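Local atomic coordinates of probable L,D-transpeptidase 3 (Mycobacterium tuberculosis, PDB entry 6D4K), a protein that probably acts as an L,D-transpeptidase in the mycobacterial cell wall, does not form 3->3 peptidoglycan cross-links from tetrapeptide stems, and may attach proteins to peptidoglycan. Residues Arg92-Val100 / Phe111-Gly119; Leu202-Ile210 / Arg241-Val251. All blocks are in the same frame, centred on the assembly; numbering follows the deposited sequence.

Contact 1: residues Arg92-Val100 / Phe111-Gly119; sequences RFWPAHSTV and FKTGPAVVG
Phe111 touches both Val100 and Trp94, each with a different part of its ring. Val100 is its cross-strand neighbour in an antiparallel hydrogen-bonded pair and lays a CH-pi contact over one face, with CB 3.8 Å from the ring centroid of Phe111. The edge goes to Trp94: CZ of Phe111 lies 3.8 Å from CE2 of the indole, and the planes, 79° apart, make a T-shaped pair in which Trp94 presents its face. Phe111 reaches both because CG stands between its backbone N and carbonyl carbon (chi1 64°), which swings the ring across toward the 92-100 segment.

Thr113 illustrates how one hydroxyl can tie down an irregular loop. Its OG1 donates to Pro95 O at 2.6 Å, in the carbonyl plane and on a lone pair, and accepts the N-H of Ser98 at 3.0 Å. Its methyl, CG2, turns instead to CB of Trp94. Ser98 is held a second time, as its O receives Thr113 N at 2.8 Å.

Beyond the regular pairing, His97 lays a ring face over the Gly114-Pro115 peptide, with NE2 3.5 Å from Pro115 CA, while its backbone N binds Gly114 O from above the carbonyl plane. The same NE2 is hydrogen-bonded to Asp133, whose carboxylate also receives Ala116 N.

In the fold this is the open end of the hairpin formed by strands 99-104 and 107-113, in the sheet that strands 38-39 and 68-71 flank. The indole NE1 of Trp94 bonds to His43 O. From here the chain passes into strand 117-122 of the catalytic domain, where Val118 and Phe93 both touch Pro256 of strand 256-260.

Contact 2: residues Leu202-Ile210 / Arg241-Val251; sequences LSVDYAVRI and REDAEWYYNAV
OD2 of Asp205 is gripped by two nitrogens of Arg241, NH2 at 2.6 Å and NE at 2.8 Å, in a salt bridge. Both hydrogen bonds are bent and weak, because a single oxygen serves the two N-H groups at the guanidinium edge. With CG trans to its backbone N (chi1 -169°) and the chain extended to NE, Arg241 also brings one face of that group over CE2 of Tyr206. OD1 of Asp205 pairs with Arg181, which probably favours a charged Asp205.

Tyr206 lies flat against the helix. The centre of its ring is 3.8 Å from CA of Glu245, almost exactly along the ring normal, and CB and CG of Glu245 continue toward the hydroxyl end. A water donates to OE1 of Glu245, accepts from ND2 of Asn249, and is weakly bonded to OH of Tyr206. Tyr248 receives the edge of the same ring on its face: CD1 of Tyr206 is 3.7 Å from CG of Tyr248, the planes 68° apart. Two residues on, Val208 places CG2 4.0 Å from CE1 of Tyr247.

The chain turns a corner at Asp205-Tyr206 before strand 207-209, on which helix 241-250 packs (axes 9.0 Å apart at 52°), covering part of the YkuD-type catalytic sheet. That strand runs between strands 172-180 and 216-219; the latter carries His218, the predicted proton donor/acceptor.

Read from the N terminus, the chain closes contact 1 first: residues 92-100 meet 111-119 at the open end of a hairpin, with ten residues between them, where the chain leaves the hairpin's sheet and enters strand 117-122 of the larger mixed sheet. Contact 2 closes later, bringing helix 241-250 back to strand 207-209 after thirty intervening residues that include His218 and Cys236. The two are therefore in series, neither nested nor crossed. They nonetheless meet in space, since Val117 of contact 1 packs against Ala250 and Val251 at the end of the helix. Contact 1 thus ties the hairpin's four-stranded sheet to strand 117-122, while contact 2 fixes the helix on the same large sheet.

Contact 1: residues Arg92-Val100 / Phe111-Gly119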
ATOM      1  N   ARG A  92      14.696   0.023   2.961  1.00 18.83           N
ATOM      2  CA  ARG A  92      14.658  -1.365   2.529  1.00 18.49           C
ATOM      3  C   ARG A  92      13.504  -2.033   3.254  1.00 18.63           C
ATOM      4  O   ARG A  92      12.934  -1.458   4.181  1.00 20.60           O
ATOM      5  CB  ARG A  92      15.986  -2.086   2.861  1.00 19.92           C
ATOM      6  CG  ARG A  92      17.251  -1.236   2.692  1.00 22.05           C
ATOM      7  CD  ARG A  92      18.489  -2.041   3.009  1.00 22.77           C
ATOM      8  NE  ARG A  92      18.417  -2.680   4.321  1.00 24.50           N
ATOM      9  CZ  ARG A  92      18.995  -2.223   5.427  1.00 25.36           C
ATOM     10  NH1 ARG A  92      19.719  -1.108   5.408  1.00 25.28           N
ATOM     11  NH2 ARG A  92      18.862  -2.905   6.561  1.00 28.43           N
ATOM     12  N   PHE A  93      13.161  -3.246   2.846  1.00 18.78           N
ATOM     13  CA  PHE A  93      12.143  -4.008   3.553  1.00 19.48           C
ATOM     14  C   PHE A  93      12.721  -4.600   4.832  1.00 17.49           C
ATOM     15  O   PHE A  93      13.875  -5.043   4.861  1.00 19.29           O
ATOM     16  CB  PHE A  93      11.625  -5.154   2.679  1.00 20.28           C
ATOM     17  CG  PHE A  93      11.002  -4.706   1.385  1.00 22.83           C
ATOM     18  CD1 PHE A  93      10.532  -3.412   1.227  1.00 25.48           C
ATOM     19  CD2 PHE A  93      10.906  -5.582   0.314  1.00 26.05           C
ATOM     20  CE1 PHE A  93       9.965  -3.003   0.027  1.00 28.26           C
ATOM     21  CE2 PHE A  93      10.341  -5.181  -0.890  1.00 26.96           C
ATOM     22  CZ  PHE A  93       9.875  -3.887  -1.033  1.00 28.51           C
ATOM     23  N   TRP A  94      11.912  -4.610   5.891  1.00 17.88           N
ATOM     24  CA  TRP A  94      12.241  -5.371   7.082  1.00 17.87           C
ATOM     25  C   TRP A  94      12.350  -6.848   6.712  1.00 17.65           C
ATOM     26  O   TRP A  94      11.669  -7.312   5.793  1.00 19.47           O
ATOM     27  CB  TRP A  94      11.118  -5.225   8.119  1.00 17.35           C
ATOM     28  CG  TRP A  94      10.816  -3.834   8.530  1.00 18.42           C
ATOM     29  CD1 TRP A  94       9.656  -3.144   8.292  1.00 16.75           C
ATOM     30  CD2 TRP A  94      11.662  -2.949   9.280  1.00 17.56           C
ATOM     31  NE1 TRP A  94       9.742  -1.880   8.825  1.00 17.68           N
ATOM     32  CE2 TRP A  94      10.948  -1.740   9.459  1.00 17.59           C
ATOM     33  CE3 TRP A  94      12.940  -3.073   9.839  1.00 17.95           C
ATOM     34  CZ2 TRP A  94      11.493  -0.644  10.136  1.00 19.26           C
ATOM     35  CZ3 TRP A  94      13.481  -1.990  10.514  1.00 19.19           C
ATOM     36  CH2 TRP A  94      12.745  -0.792  10.670  1.00 19.60           C
ATOM     37  N   PRO A  95      13.138  -7.626   7.459  1.00 18.44           N
ATOM     38  CA  PRO A  95      13.102  -9.083   7.266  1.00 19.08           C
ATOM     39  C   PRO A  95      11.726  -9.614   7.639  1.00 18.10           C
ATOM     40  O   PRO A  95      11.104  -9.142   8.595  1.00 19.34           O
ATOM     41  CB  PRO A  95      14.185  -9.600   8.224  1.00 22.20           C
ATOM     42  CG  PRO A  95      14.295  -8.554   9.278  1.00 23.34           C
ATOM     43  CD  PRO A  95      13.965  -7.233   8.618  1.00 21.43           C
ATOM     44  N   ALA A  96      11.246 -10.577   6.855  1.00 18.61           N
ATOM     45  CA  ALA A  96       9.967 -11.225   7.104  1.00 19.77           C
ATOM     46  C   ALA A  96      10.068 -12.187   8.285  1.00 18.62           C
ATOM     47  O   ALA A  96      11.156 -12.628   8.674  1.00 20.68           O
ATOM     48  CB  ALA A  96       9.517 -12.000   5.864  1.00 18.91           C
ATOM     49  N   HIS A  97       8.907 -12.520   8.857  1.00 18.88           N
ATOM     50  CA  HIS A  97       8.813 -13.554   9.897  1.00 19.39           C
ATOM     51  C   HIS A  97       9.763 -13.292  11.061  1.00 20.92           C
ATOM     52  O   HIS A  97      10.339 -14.213  11.641  1.00 23.92           O
ATOM     53  CB  HIS A  97       9.051 -14.945   9.311  1.00 22.11           C
ATOM     54  CG  HIS A  97       8.154 -15.277   8.168  1.00 21.62           C
ATOM     55  ND1 HIS A  97       6.815 -15.548   8.342  1.00 22.23           N
ATOM     56  CD2 HIS A  97       8.397 -15.413   6.844  1.00 20.66           C
ATOM     57  CE1 HIS A  97       6.265 -15.822   7.176  1.00 21.85           C
ATOM     58  NE2 HIS A  97       7.206 -15.756   6.248  1.00 21.87           N
ATOM     59  N   SER A  98       9.918 -12.024  11.423  1.00 19.80           N
ATOM     60  CA  SER A  98      10.941 -11.640  12.385  1.00 20.10           C
ATOM     61  C   SER A  98      10.356 -10.771  13.489  1.00 20.85           C
ATOM     62  O   SER A  98       9.261 -10.220  13.367  1.00 20.97           O
ATOM     63  CB  SER A  98      12.053 -10.837  11.707  1.00 22.59           C
ATOM     64  OG  SER A  98      12.708 -11.617  10.725  1.00 25.14           O
ATOM     65  N   THR A  99      11.127 -10.628  14.558  1.00 21.16           N
ATOM     66  CA  THR A  99      10.886  -9.617  15.578  1.00 21.42           C
ATOM     67  C   THR A  99      11.880  -8.488  15.344  1.00 21.58           C
ATOM     68  O   THR A  99      13.091  -8.722  15.338  1.00 23.61           O
ATOM     69  CB  THR A  99      11.059 -10.208  16.978  1.00 24.64           C
ATOM     70  OG1 THR A  99      10.091 -11.242  17.180  1.00 28.64           O
ATOM     71  CG2 THR A  99      10.877  -9.138  18.044  1.00 26.95           C
ATOM     72  N   VAL A 100      11.377  -7.284  15.113  1.00 19.71           N
ATOM     73  CA  VAL A 100      12.205  -6.101  14.926  1.00 19.70           C
ATOM     74  C   VAL A 100      12.206  -5.335  16.236  1.00 18.37           C
ATOM     75  O   VAL A 100      11.146  -4.996  16.766  1.00 18.99           O
ATOM     76  CB  VAL A 100      11.676  -5.218  13.780  1.00 18.80           C
ATOM     77  CG1 VAL A 100      12.521  -3.954  13.663  1.00 21.00           C
ATOM     78  CG2 VAL A 100      11.674  -5.984  12.457  1.00 20.21           C
ATOM     79  N   PHE A 111       8.225  -5.053  17.384  1.00 17.15           N
ATOM     80  CA  PHE A 111       7.079  -5.470  16.604  1.00 16.40           C
ATOM     81  C   PHE A 111       7.491  -6.699  15.821  1.00 16.11           C
ATOM     82  O   PHE A 111       8.653  -7.088  15.826  1.00 17.76           O
ATOM     83  CB  PHE A 111       6.521  -4.334  15.740  1.00 16.73           C
ATOM     84  CG  PHE A 111       7.468  -3.839  14.679  1.00 16.79           C
ATOM     85  CD1 PHE A 111       7.483  -4.433  13.419  1.00 17.77           C
ATOM     86  CD2 PHE A 111       8.315  -2.763  14.925  1.00 18.74           C
ATOM     87  CE1 PHE A 111       8.320  -3.958  12.416  1.00 17.96           C
ATOM     88  CE2 PHE A 111       9.167  -2.287  13.931  1.00 18.13           C
ATOM     89  CZ  PHE A 111       9.167  -2.885  12.667  1.00 17.53           C
ATOM     90  N   LYS A 112       6.533  -7.317  15.160  1.00 15.45           N
ATOM     91  CA  LYS A 112       6.758  -8.531  14.400  1.00 17.17           C
ATOM     92  C   LYS A 112       6.352  -8.307  12.959  1.00 15.40           C
ATOM     93  O   LYS A 112       5.404  -7.573  12.670  1.00 17.19           O
ATOM     94  CB  LYS A 112       5.956  -9.703  14.978  1.00 21.63           C
ATOM     95  CG  LYS A 112       6.375  -9.987  16.420  1.00 28.50           C
ATOM     96  CD  LYS A 112       6.520 -11.473  16.711  1.00 37.09           C
ATOM     97  CE  LYS A 112       6.082 -11.806  18.124  1.00 43.22           C
ATOM     98  NZ  LYS A 112       6.680 -10.888  19.134  1.00 46.45           N
ATOM     99  N   THR A 113       7.064  -8.965  12.057  1.00 17.02           N
ATOM    100  CA  THR A 113       6.696  -8.957  10.655  1.00 16.14           C
ATOM    101  C   THR A 113       6.139 -10.321  10.264  1.00 17.23           C
ATOM    102  O   THR A 113       6.612 -11.358  10.749  1.00 18.92           O
ATOM    103  CB  THR A 113       7.892  -8.618   9.768  1.00 17.72           C
ATOM    104  OG1 THR A 113       8.980  -9.493  10.081  1.00 19.35           O
ATOM    105  CG2 THR A 113       8.324  -7.170   9.994  1.00 18.59           C
ATOM    106  N   GLY A 114       5.130 -10.314   9.394  1.00 17.70           N
ATOM    107  CA  GLY A 114       4.642 -11.536   8.797  1.00 18.04           C
ATOM    108  C   GLY A 114       5.437 -11.877   7.550  1.00 17.66           C
ATOM    109  O   GLY A 114       6.612 -11.495   7.412  1.00 18.08           O
ATOM    110  N   PRO A 115       4.812 -12.584   6.609  1.00 19.10           N
ATOM    111  CA  PRO A 115       5.489 -12.877   5.340  1.00 18.64           C
ATOM    112  C   PRO A 115       5.675 -11.606   4.521  1.00 17.71           C
ATOM    113  O   PRO A 115       4.935 -10.625   4.662  1.00 18.88           O
ATOM    114  CB  PRO A 115       4.526 -13.844   4.642  1.00 20.06           C
ATOM    115  CG  PRO A 115       3.179 -13.488   5.208  1.00 22.38           C
ATOM    116  CD  PRO A 115       3.421 -13.081   6.634  1.00 20.14           C
ATOM    117  N   ALA A 116       6.666 -11.641   3.629  1.00 17.88           N
ATOM    118  CA  ALA A 116       6.865 -10.542   2.687  1.00 16.75           C
ATOM    119  C   ALA A 116       5.901 -10.745   1.533  1.00 17.18           C
ATOM    120  O   ALA A 116       6.123 -11.579   0.664  1.00 18.52           O
ATOM    121  CB  ALA A 116       8.312 -10.493   2.208  1.00 18.82           C
ATOM    122  N   VAL A 117       4.807 -10.001   1.529  1.00 17.13           N
ATOM    123  CA  VAL A 117       3.811 -10.129   0.472  1.00 16.04           C
ATOM    124  C   VAL A 117       3.972  -8.884  -0.383  1.00 18.30           C
ATOM    125  O   VAL A 117       3.586  -7.780   0.027  1.00 19.82           O
ATOM    126  CB  VAL A 117       2.387 -10.280   1.021  1.00 16.92           C
ATOM    127  CG1 VAL A 117       1.381 -10.403  -0.123  1.00 18.79           C
ATOM    128  CG2 VAL A 117       2.316 -11.468   1.988  1.00 18.02           C
ATOM    129  N   VAL A 118       4.596  -9.055  -1.546  1.00 19.23           N
ATOM    130  CA  VAL A 118       5.006  -7.953  -2.405  1.00 20.58           C
ATOM    131  C   VAL A 118       4.174  -7.999  -3.673  1.00 21.15           C
ATOM    132  O   VAL A 118       4.071  -9.055  -4.311  1.00 22.55           O
ATOM    133  CB  VAL A 118       6.502  -8.051  -2.759  1.00 21.74           C
ATOM    134  CG1 VAL A 118       6.919  -6.899  -3.655  1.00 24.20           C
ATOM    135  CG2 VAL A 118       7.374  -8.127  -1.504  1.00 21.41           C
ATOM    136  N   GLY A 119       3.609  -6.857  -4.051  1.00 20.90           N
ATOM    137  CA  GLY A 119       2.879  -6.752  -5.296  1.00 21.15           C
ATOM    138  C   GLY A 119       3.539  -5.765  -6.233  1.00 23.07           C
ATOM    139  O   GLY A 119       3.859  -4.645  -5.826  1.00 24.05           O
TER

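Contact 2: residues Leu202-Ile210 / Arg241-Val251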
ATOM      1  N   LEU A 202     -18.898   3.920  -7.294  1.00 35.48           N
ATOM      2  CA  LEU A 202     -18.775   2.476  -7.313  1.00 37.90           C
ATOM      3  C   LEU A 202     -18.759   1.942  -5.891  1.00 34.15           C
ATOM      4  O   LEU A 202     -18.310   2.615  -4.959  1.00 34.45           O
ATOM      5  CB  LEU A 202     -17.456   2.065  -7.977  1.00 41.15           C
ATOM      6  CG  LEU A 202     -17.165   2.678  -9.344  1.00 45.25           C
ATOM      7  CD1 LEU A 202     -15.674   2.661  -9.629  1.00 46.57           C
ATOM      8  CD2 LEU A 202     -17.932   1.941 -10.428  1.00 45.80           C
ATOM      9  N   SER A 203     -19.265   0.727  -5.734  1.00 35.20           N
ATOM     10  CA  SER A 203     -19.053  -0.055  -4.527  1.00 34.94           C
ATOM     11  C   SER A 203     -17.999  -1.100  -4.854  1.00 34.62           C
ATOM     12  O   SER A 203     -18.189  -1.913  -5.767  1.00 37.51           O
ATOM     13  CB  SER A 203     -20.341  -0.726  -4.065  1.00 39.66           C
ATOM     14  OG  SER A 203     -20.115  -1.424  -2.853  1.00 43.51           O
ATOM     15  N   VAL A 204     -16.890  -1.065  -4.124  1.00 33.19           N
ATOM     16  CA  VAL A 204     -15.708  -1.860  -4.426  1.00 34.59           C
ATOM     17  C   VAL A 204     -15.602  -2.956  -3.375  1.00 34.51           C
ATOM     18  O   VAL A 204     -15.531  -2.667  -2.175  1.00 35.30           O
ATOM     19  CB  VAL A 204     -14.447  -0.986  -4.461  1.00 36.97           C
ATOM     20  CG1 VAL A 204     -13.215  -1.846  -4.610  1.00 36.47           C
ATOM     21  CG2 VAL A 204     -14.544   0.025  -5.601  1.00 41.19           C
ATOM     22  N   ASP A 205     -15.567  -4.211  -3.832  1.00 35.41           N
ATOM     23  CA  ASP A 205     -15.689  -5.349  -2.925  1.00 39.47           C
ATOM     24  C   ASP A 205     -14.464  -5.489  -2.028  1.00 36.34           C
ATOM     25  O   ASP A 205     -14.583  -5.534  -0.797  1.00 40.28           O
ATOM     26  CB  ASP A 205     -15.915  -6.626  -3.733  1.00 45.05           C
ATOM     27  CG  ASP A 205     -16.651  -7.691  -2.946  1.00 50.61           C
ATOM     28  OD1 ASP A 205     -16.679  -7.610  -1.698  1.00 52.02           O
ATOM     29  OD2 ASP A 205     -17.214  -8.604  -3.583  1.00 52.17           O
ATOM     30  N   TYR A 206     -13.277  -5.594  -2.628  1.00 30.72           N
ATOM     31  CA  TYR A 206     -12.023  -5.693  -1.897  1.00 28.19           C
ATOM     32  C   TYR A 206     -11.197  -4.469  -2.254  1.00 26.48           C
ATOM     33  O   TYR A 206     -11.036  -4.158  -3.438  1.00 34.11           O
ATOM     34  CB  TYR A 206     -11.256  -6.970  -2.281  1.00 27.82           C
ATOM     35  CG  TYR A 206     -11.993  -8.242  -1.950  1.00 26.60           C
ATOM     36  CD1 TYR A 206     -11.827  -8.867  -0.723  1.00 27.82           C
ATOM     37  CD2 TYR A 206     -12.881  -8.808  -2.858  1.00 27.16           C
ATOM     38  CE1 TYR A 206     -12.514 -10.022  -0.408  1.00 29.44           C
ATOM     39  CE2 TYR A 206     -13.574  -9.968  -2.553  1.00 28.25           C
ATOM     40  CZ  TYR A 206     -13.388 -10.571  -1.328  1.00 29.75           C
ATOM     41  OH  TYR A 206     -14.076 -11.728  -1.024  1.00 33.77           O
ATOM     42  N   ALA A 207     -10.687  -3.769  -1.243  1.00 21.10           N
ATOM     43  CA  ALA A 207     -10.002  -2.501  -1.476  1.00 20.91           C
ATOM     44  C   ALA A 207      -8.759  -2.420  -0.604  1.00 18.79           C
ATOM     45  O   ALA A 207      -8.864  -2.376   0.626  1.00 20.52           O
ATOM     46  CB  ALA A 207     -10.931  -1.320  -1.198  1.00 21.65           C
ATOM     47  N   VAL A 208      -7.592  -2.379  -1.249  1.00 17.72           N
ATOM     48  CA  VAL A 208      -6.296  -2.276  -0.585  1.00 17.51           C
ATOM     49  C   VAL A 208      -5.776  -0.873  -0.878  1.00 17.64           C
ATOM     50  O   VAL A 208      -5.382  -0.578  -2.011  1.00 19.10           O
ATOM     51  CB  VAL A 208      -5.321  -3.350  -1.098  1.00 16.32           C
ATOM     52  CG1 VAL A 208      -3.997  -3.262  -0.371  1.00 18.57           C
ATOM     53  CG2 VAL A 208      -5.928  -4.746  -0.968  1.00 16.54           C
ATOM     54  N   ARG A 209      -5.806   0.014   0.121  1.00 17.10           N
ATOM     55  CA  ARG A 209      -5.415   1.404  -0.093  1.00 18.66           C
ATOM     56  C   ARG A 209      -3.894   1.521  -0.032  1.00 17.70           C
ATOM     57  O   ARG A 209      -3.258   1.007   0.896  1.00 19.69           O
ATOM     58  CB  ARG A 209      -6.021   2.294   0.986  1.00 21.69           C
ATOM     59  CG  ARG A 209      -5.640   3.752   0.820  1.00 24.10           C
ATOM     60  CD  ARG A 209      -5.933   4.562   2.075  1.00 33.89           C
ATOM     61  NE  ARG A 209      -7.359   4.646   2.351  1.00 41.19           N
ATOM     62  CZ  ARG A 209      -8.123   5.682   2.018  1.00 47.58           C
ATOM     63  NH1 ARG A 209      -7.599   6.728   1.392  1.00 49.05           N
ATOM     64  NH2 ARG A 209      -9.416   5.671   2.313  1.00 50.89           N
ATOM     65  N   ILE A 210      -3.303   2.203  -1.012  1.00 19.49           N
ATOM     66  CA  ILE A 210      -1.853   2.359  -1.067  1.00 20.32           C
ATOM     67  C   ILE A 210      -1.388   3.810  -1.058  1.00 24.39           C
ATOM     68  O   ILE A 210      -0.177   4.053  -0.960  1.00 25.56           O
ATOM     69  CB  ILE A 210      -1.203   1.578  -2.234  1.00 22.75           C
ATOM     70  CG1 ILE A 210      -1.707   2.088  -3.585  1.00 25.55           C
ATOM     71  CG2 ILE A 210      -1.455   0.089  -2.091  1.00 22.79           C
ATOM     72  CD1 ILE A 210      -1.030   1.428  -4.778  1.00 27.14           C
ATOM     73  N   ARG A 241     -12.285  -9.964  -9.438  1.00 32.20           N
ATOM     74  CA  ARG A 241     -12.725 -10.193  -8.062  1.00 32.40           C
ATOM     75  C   ARG A 241     -11.929 -11.314  -7.406  1.00 29.95           C
ATOM     76  O   ARG A 241     -11.519 -11.198  -6.245  1.00 29.46           O
ATOM     77  CB  ARG A 241     -14.224 -10.499  -8.005  1.00 37.91           C
ATOM     78  CG  ARG A 241     -14.769 -10.491  -6.582  1.00 44.33           C
ATOM     79  CD  ARG A 241     -16.124 -11.178  -6.455  1.00 51.45           C
ATOM     80  NE  ARG A 241     -16.768 -10.842  -5.185  1.00 56.43           N
ATOM     81  CZ  ARG A 241     -16.570 -11.492  -4.041  1.00 59.74           C
ATOM     82  NH1 ARG A 241     -15.737 -12.524  -3.990  1.00 59.82           N
ATOM     83  NH2 ARG A 241     -17.203 -11.104  -2.941  1.00 59.92           N
ATOM     84  N   GLU A 242     -11.683 -12.398  -8.144  1.00 28.23           N
ATOM     85  CA  GLU A 242     -10.991 -13.551  -7.577  1.00 27.23           C
ATOM     86  C   GLU A 242      -9.525 -13.236  -7.283  1.00 24.05           C
ATOM     87  O   GLU A 242      -9.000 -13.631  -6.234  1.00 23.29           O
ATOM     88  CB  GLU A 242     -11.111 -14.750  -8.517  1.00 30.78           C
ATOM     89  CG  GLU A 242     -12.537 -15.280  -8.678  1.00 35.71           C
ATOM     90  CD  GLU A 242     -13.387 -14.456  -9.646  1.00 39.40           C
ATOM     91  OE1 GLU A 242     -12.808 -13.683 -10.439  1.00 39.55           O
ATOM     92  OE2 GLU A 242     -14.631 -14.588  -9.615  1.00 43.66           O
ATOM     93  N   ASP A 243      -8.848 -12.524  -8.190  1.00 23.69           N
ATOM     94  CA  ASP A 243      -7.458 -12.151  -7.935  1.00 23.70           C
ATOM     95  C   ASP A 243      -7.364 -11.133  -6.804  1.00 22.80           C
ATOM     96  O   ASP A 243      -6.472 -11.233  -5.950  1.00 20.04           O
ATOM     97  CB  ASP A 243      -6.795 -11.622  -9.210  1.00 24.51           C
ATOM     98  CG  ASP A 243      -6.417 -12.732 -10.183  1.00 26.14           C
ATOM     99  OD1 ASP A 243      -6.344 -13.905  -9.759  1.00 26.46           O
ATOM    100  OD2 ASP A 243      -6.183 -12.431 -11.374  1.00 29.61           O
ATOM    101  N   ALA A 244      -8.288 -10.161  -6.773  1.00 22.77           N
ATOM    102  CA  ALA A 244      -8.318  -9.179  -5.687  1.00 19.88           C
ATOM    103  C   ALA A 244      -8.575  -9.839  -4.337  1.00 19.04           C
ATOM    104  O   ALA A 244      -7.966  -9.459  -3.330  1.00 19.36           O
ATOM    105  CB  ALA A 244      -9.381  -8.113  -5.974  1.00 21.79           C
ATOM    106  N   GLU A 245      -9.495 -10.807  -4.285  1.00 19.59           N
ATOM    107  CA  GLU A 245      -9.804 -11.467  -3.022  1.00 19.65           C
ATOM    108  C   GLU A 245      -8.582 -12.178  -2.462  1.00 18.19           C
ATOM    109  O   GLU A 245      -8.273 -12.062  -1.269  1.00 19.22           O
ATOM    110  CB  GLU A 245     -10.958 -12.453  -3.212  1.00 21.23           C
ATOM    111  CG  GLU A 245     -11.204 -13.349  -2.014  1.00 25.25           C
ATOM    112  CD  GLU A 245     -12.246 -14.410  -2.289  1.00 32.26           C
ATOM    113  OE1 GLU A 245     -12.892 -14.861  -1.325  1.00 34.49           O
ATOM    114  OE2 GLU A 245     -12.417 -14.794  -3.467  1.00 34.81           O
ATOM    115  N   TRP A 246      -7.862 -12.900  -3.323  1.00 18.12           N
ATOM    116  CA  TRP A 246      -6.682 -13.646  -2.904  1.00 18.61           C
ATOM    117  C   TRP A 246      -5.581 -12.705  -2.427  1.00 17.36           C
ATOM    118  O   TRP A 246      -5.000 -12.908  -1.357  1.00 18.13           O
ATOM    119  CB  TRP A 246      -6.202 -14.512  -4.069  1.00 20.43           C
ATOM    120  CG  TRP A 246      -5.156 -15.475  -3.695  1.00 23.36           C
ATOM    121  CD1 TRP A 246      -5.337 -16.762  -3.277  1.00 25.80           C
ATOM    122  CD2 TRP A 246      -3.753 -15.241  -3.686  1.00 25.52           C
ATOM    123  NE1 TRP A 246      -4.129 -17.346  -3.021  1.00 26.66           N
ATOM    124  CE2 TRP A 246      -3.137 -16.431  -3.255  1.00 25.64           C
ATOM    125  CE3 TRP A 246      -2.951 -14.142  -4.009  1.00 25.88           C
ATOM    126  CZ2 TRP A 246      -1.754 -16.551  -3.129  1.00 29.41           C
ATOM    127  CZ3 TRP A 246      -1.581 -14.261  -3.879  1.00 28.68           C
ATOM    128  CH2 TRP A 246      -0.998 -15.456  -3.444  1.00 29.05           C
ATOM    129  N   TYR A 247      -5.303 -11.648  -3.190  1.00 17.30           N
ATOM    130  CA  TYR A 247      -4.291 -10.679  -2.769  1.00 16.24           C
ATOM    131  C   TYR A 247      -4.687  -9.990  -1.462  1.00 15.20           C
ATOM    132  O   TYR A 247      -3.869  -9.841  -0.551  1.00 16.38           O
ATOM    133  CB  TYR A 247      -4.076  -9.642  -3.872  1.00 17.32           C
ATOM    134  CG  TYR A 247      -3.165  -8.529  -3.441  1.00 16.69           C
ATOM    135  CD1 TYR A 247      -3.622  -7.218  -3.381  1.00 17.32           C
ATOM    136  CD2 TYR A 247      -1.838  -8.782  -3.116  1.00 17.64           C
ATOM    137  CE1 TYR A 247      -2.786  -6.184  -3.000  1.00 17.93           C
ATOM    138  CE2 TYR A 247      -0.994  -7.756  -2.727  1.00 17.61           C
ATOM    139  CZ  TYR A 247      -1.472  -6.455  -2.679  1.00 16.12           C
ATOM    140  OH  TYR A 247      -0.634  -5.430  -2.282  1.00 18.20           O
ATOM    141  N   TYR A 248      -5.936  -9.529  -1.376  1.00 16.09           N
ATOM    142  CA  TYR A 248      -6.449  -8.897  -0.162  1.00 15.50           C
ATOM    143  C   TYR A 248      -6.252  -9.806   1.048  1.00 14.56           C
ATOM    144  O   TYR A 248      -5.787  -9.372   2.104  1.00 15.50           O
ATOM    145  CB  TYR A 248      -7.931  -8.586  -0.355  1.00 16.45           C
ATOM    146  CG  TYR A 248      -8.632  -7.934   0.813  1.00 16.40           C
ATOM    147  CD1 TYR A 248      -9.119  -8.687   1.886  1.00 16.24           C
ATOM    148  CD2 TYR A 248      -8.879  -6.563   0.813  1.00 16.47           C
ATOM    149  CE1 TYR A 248      -9.797  -8.088   2.940  1.00 17.06           C
ATOM    150  CE2 TYR A 248      -9.560  -5.959   1.856  1.00 17.55           C
ATOM    151  CZ  TYR A 248     -10.004  -6.721   2.921  1.00 18.51           C
ATOM    152  OH  TYR A 248     -10.684  -6.115   3.957  1.00 18.48           O
ATOM    153  N   ASN A 249      -6.609 -11.079   0.908  1.00 15.09           N
ATOM    154  CA  ASN A 249      -6.496 -12.001   2.031  1.00 16.52           C
ATOM    155  C   ASN A 249      -5.046 -12.298   2.389  1.00 16.98           C
ATOM    156  O   ASN A 249      -4.767 -12.646   3.542  1.00 19.62           O
ATOM    157  CB  ASN A 249      -7.255 -13.298   1.734  1.00 18.70           C
ATOM    158  CG  ASN A 249      -8.763 -13.123   1.781  1.00 22.54           C
ATOM    159  OD1 ASN A 249      -9.287 -12.212   2.432  1.00 24.36           O
ATOM    160  ND2 ASN A 249      -9.473 -14.022   1.116  1.00 25.15           N
ATOM    161  N   ALA A 250      -4.122 -12.174   1.427  1.00 15.97           N
ATOM    162  CA  ALA A 250      -2.717 -12.470   1.685  1.00 15.95           C
ATOM    163  C   ALA A 250      -1.958 -11.291   2.280  1.00 15.23           C
ATOM    164  O   ALA A 250      -1.032 -11.502   3.070  1.00 17.99           O
ATOM    165  CB  ALA A 250      -2.045 -12.909   0.389  1.00 17.98           C
ATOM    166  N   VAL A 251      -2.317 -10.052   1.912  1.00 15.64           N
ATOM    167  CA  VAL A 251      -1.481  -8.891   2.187  1.00 15.79           C
ATOM    168  C   VAL A 251      -1.806  -8.338   3.573  1.00 15.34           C
ATOM    169  O   VAL A 251      -2.901  -8.514   4.124  1.00 15.67           O
ATOM    170  CB  VAL A 251      -1.696  -7.837   1.077  1.00 16.67           C
ATOM    171  CG1 VAL A 251      -3.028  -7.102   1.274  1.00 16.60           C
ATOM    172  CG2 VAL A 251      -0.513  -6.872   0.993  1.00 18.13           C
TER
HETATM  173  O   HOH W   1     -12.621 -13.851   1.151  1.00 53.08           O